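Local coordinates for 3,6-diketocamphane 1,6 monooxygenase (Pseudomonas putida, PDB 4UWM), which catalyses the FMNH2-dependent Baeyer-Villiger oxidation of a diketocamphane to its lactone in the breakdown of (-)-camphor by Pseudomonas putida, at the interface of chains A and B. Numbering follows the deposited sequence. Chains: chain A/B, 3,6-diketocamphane 1,6 monooxygenase.

The interface of chains A and B. Residues chain A 19, 46-47, 53-55; chain B 90, 94, 186, 188.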
ATOM      1  N   ALA A  19      -8.645   0.197 -13.235  1.00 15.99           N
ATOM      2  CA  ALA A  19      -8.042  -0.053 -11.920  1.00 16.22           C
ATOM      3  C   ALA A  19      -9.129  -0.249 -10.860  1.00 17.74           C
ATOM      4  O   ALA A  19      -9.041  -1.159 -10.039  1.00 14.37           O
ATOM      5  CB  ALA A  19      -7.089   1.073 -11.547  1.00 12.39           C
ATOM      6  N   HIS A  46       3.146  -6.684 -10.808  1.00 11.84           N
ATOM      7  CA  HIS A  46       3.719  -6.347 -12.115  1.00 13.96           C
ATOM      8  C   HIS A  46       3.479  -4.868 -12.368  1.00 14.42           C
ATOM      9  O   HIS A  46       2.368  -4.397 -12.139  1.00 14.48           O
ATOM     10  CB  HIS A  46       3.038  -7.113 -13.254  1.00 14.19           C
ATOM     11  CG  HIS A  46       3.042  -8.602 -13.095  1.00 13.26           C
ATOM     12  ND1 HIS A  46       2.219  -9.265 -12.201  1.00 13.11           N
ATOM     13  CD2 HIS A  46       3.730  -9.565 -13.764  1.00 15.72           C
ATOM     14  CE1 HIS A  46       2.422 -10.571 -12.313  1.00 14.47           C
ATOM     15  NE2 HIS A  46       3.345 -10.773 -13.240  1.00 14.57           N
ATOM     16  N   ALA A  47       4.492  -4.168 -12.877  1.00 14.50           N
ATOM     17  CA  ALA A  47       4.382  -2.744 -13.235  1.00 16.53           C
ATOM     18  C   ALA A  47       4.238  -2.502 -14.737  1.00 17.92           C
ATOM     19  O   ALA A  47       3.856  -1.404 -15.141  1.00 17.22           O
ATOM     20  CB  ALA A  47       5.589  -1.972 -12.693  1.00 16.74           C
ATOM     21  N   ASN A  53      -2.311  -6.868 -13.861  1.00 14.94           N
ATOM     22  CA  ASN A  53      -2.339  -5.406 -13.764  1.00 15.39           C
ATOM     23  C   ASN A  53      -2.363  -4.868 -12.327  1.00 15.14           C
ATOM     24  O   ASN A  53      -2.980  -3.840 -12.066  1.00 14.31           O
ATOM     25  CB  ASN A  53      -3.517  -4.847 -14.599  1.00 15.46           C
ATOM     26  CG  ASN A  53      -4.866  -5.320 -14.098  1.00 15.55           C
ATOM     27  OD1 ASN A  53      -4.939  -6.212 -13.266  1.00 18.26           O
ATOM     28  ND2 ASN A  53      -5.952  -4.698 -14.583  1.00 16.80           N
ATOM     29  N   ILE A  54      -1.698  -5.562 -11.397  1.00 12.93           N
ATOM     30  CA  ILE A  54      -1.612  -5.060 -10.026  1.00 11.31           C
ATOM     31  C   ILE A  54      -0.138  -4.770  -9.694  1.00 11.42           C
ATOM     32  O   ILE A  54       0.637  -5.710  -9.529  1.00 11.54           O
ATOM     33  CB  ILE A  54      -2.276  -6.041  -8.997  1.00 10.94           C
ATOM     34  CG1 ILE A  54      -3.814  -6.036  -9.175  1.00 13.57           C
ATOM     35  CG2 ILE A  54      -1.909  -5.680  -7.546  1.00 10.49           C
ATOM     36  CD1 ILE A  54      -4.540  -7.049  -8.290  1.00 15.25           C
ATOM     37  N   PRO A  55       0.246  -3.475  -9.592  1.00 10.81           N
ATOM     38  CA  PRO A  55       1.642  -3.136  -9.285  1.00 10.59           C
ATOM     39  C   PRO A  55       1.914  -3.076  -7.784  1.00 11.14           C
ATOM     40  O   PRO A  55       3.077  -2.932  -7.364  1.00 10.18           O
ATOM     41  CB  PRO A  55       1.808  -1.727  -9.897  1.00 10.47           C
ATOM     42  CG  PRO A  55       0.448  -1.127  -9.796  1.00 10.81           C
ATOM     43  CD  PRO A  55      -0.533  -2.279  -9.993  1.00 11.30           C
TER
ATOM     44  N   THR B  90       4.488   4.684  -9.781  1.00 12.16           N
ATOM     45  CA  THR B  90       3.539   3.676 -10.274  1.00 11.90           C
ATOM     46  C   THR B  90       2.367   3.501  -9.264  1.00 12.93           C
ATOM     47  O   THR B  90       1.192   3.416  -9.666  1.00 12.98           O
ATOM     48  CB  THR B  90       4.279   2.331 -10.513  1.00 15.38           C
ATOM     49  OG1 THR B  90       5.363   2.536 -11.435  1.00 15.21           O
ATOM     50  CG2 THR B  90       3.339   1.231 -11.039  1.00 12.77           C
ATOM     51  N   TRP B  94      -1.590   4.392  -9.874  1.00 10.35           N
ATOM     52  CA  TRP B  94      -2.583   3.333  -9.794  1.00 12.24           C
ATOM     53  C   TRP B  94      -3.655   3.680  -8.757  1.00 11.81           C
ATOM     54  O   TRP B  94      -4.854   3.485  -8.990  1.00 12.56           O
ATOM     55  CB  TRP B  94      -1.916   1.967  -9.433  1.00 10.65           C
ATOM     56  CG  TRP B  94      -2.848   0.807  -9.568  1.00 11.13           C
ATOM     57  CD1 TRP B  94      -3.664   0.500 -10.651  1.00 11.67           C
ATOM     58  CD2 TRP B  94      -3.041  -0.245  -8.618  1.00 11.44           C
ATOM     59  NE1 TRP B  94      -4.362  -0.655 -10.404  1.00 11.55           N
ATOM     60  CE2 TRP B  94      -3.989  -1.141  -9.171  1.00 11.46           C
ATOM     61  CE3 TRP B  94      -2.508  -0.506  -7.332  1.00 10.19           C
ATOM     62  CZ2 TRP B  94      -4.427  -2.289  -8.496  1.00 10.94           C
ATOM     63  CZ3 TRP B  94      -2.926  -1.670  -6.659  1.00 11.35           C
ATOM     64  CH2 TRP B  94      -3.875  -2.550  -7.254  1.00 12.52           C
ATOM     65  N   ALA B 186       1.638  -1.470 -19.742  1.00 18.85           N
ATOM     66  CA  ALA B 186       0.589  -1.012 -18.823  1.00 18.21           C
ATOM     67  C   ALA B 186       0.522   0.518 -18.723  1.00 18.52           C
ATOM     68  O   ALA B 186       1.512   1.207 -18.926  1.00 18.39           O
ATOM     69  CB  ALA B 186       0.803  -1.592 -17.440  1.00 19.50           C
ATOM     70  N   PHE B 188      -0.206   3.079 -15.902  1.00 15.53           N
ATOM     71  CA  PHE B 188      -0.419   3.411 -14.495  1.00 20.13           C
ATOM     72  C   PHE B 188      -0.204   4.902 -14.230  1.00 18.33           C
ATOM     73  O   PHE B 188       0.214   5.275 -13.134  1.00 16.69           O
ATOM     74  CB  PHE B 188       0.486   2.547 -13.565  1.00 16.18           C
ATOM     75  CG  PHE B 188       0.112   1.086 -13.550  1.00 15.94           C
ATOM     76  CD1 PHE B 188      -1.170   0.679 -13.160  1.00 16.58           C
ATOM     77  CD2 PHE B 188       1.030   0.113 -13.955  1.00 16.20           C
ATOM     78  CE1 PHE B 188      -1.520  -0.669 -13.149  1.00 14.53           C
ATOM     79  CE2 PHE B 188       0.693  -1.242 -13.941  1.00 15.11           C
ATOM     80  CZ  PHE B 188      -0.586  -1.632 -13.538  1.00 14.78           C
TER
HETATM   81  O   HOH W   1      -5.432  -2.343 -12.295  1.00 15.77           O
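The indole N-H of B:Trp94 and the backbone carbonyl of A:Asn53 meet through a water: NE1 of B:Trp94 lies 2.8 Å from water 1, with an angle of 149° at the hydrogen, and water 1 stands 2.9 Å from O of A:Asn53. Around this bridge the contact is mostly apolar. A:Pro55 sets its ring in the corner of two aromatic side chains of chain B, whose centres lie roughly at a right angle from its CG. Its CD lies over the face of the B:Trp94 indole, 3.5 Å from CD2 at the ring fusion, while its CG sits above the centre of the B:Phe188 ring, 3.9 Å from the centroid; both are CH-pi contacts. On B:Trp94, CG is anti to the backbone N (chi1 -170°), which sends the indole off helix 85-98 and across the pyrrolidine. The far rim of the indole reaches A:Ile54, whose CG2 touches CH2 of B:Trp94 at 3.7 Å, and CB of A:Ala19, at the start of helix 19-35, comes to the NE1-CD1 rim from the side of the indole opposite A:Pro55. One turn earlier on the B helix, the methyl CG2 of B:Thr90 packs 3.5 Å from CB of A:Pro55. B:Phe188 turns its edge to A:Ala47: the carbonyl carbon C of A:Ala47 is in the ring plane, and its O lies 3.4 Å from CE2 of B:Phe188. An alanine in place of B:Trp94 would probably leave one side of A:Pro55 uncovered, open a gap beside A:Ile54 and A:Ala19, and deprive the bridging water of its indole donor. Repeated by the two-fold axis with the chains exchanged, this largely nonpolar patch helps hold together the homodimer of this bacterial luciferase-family enzyme.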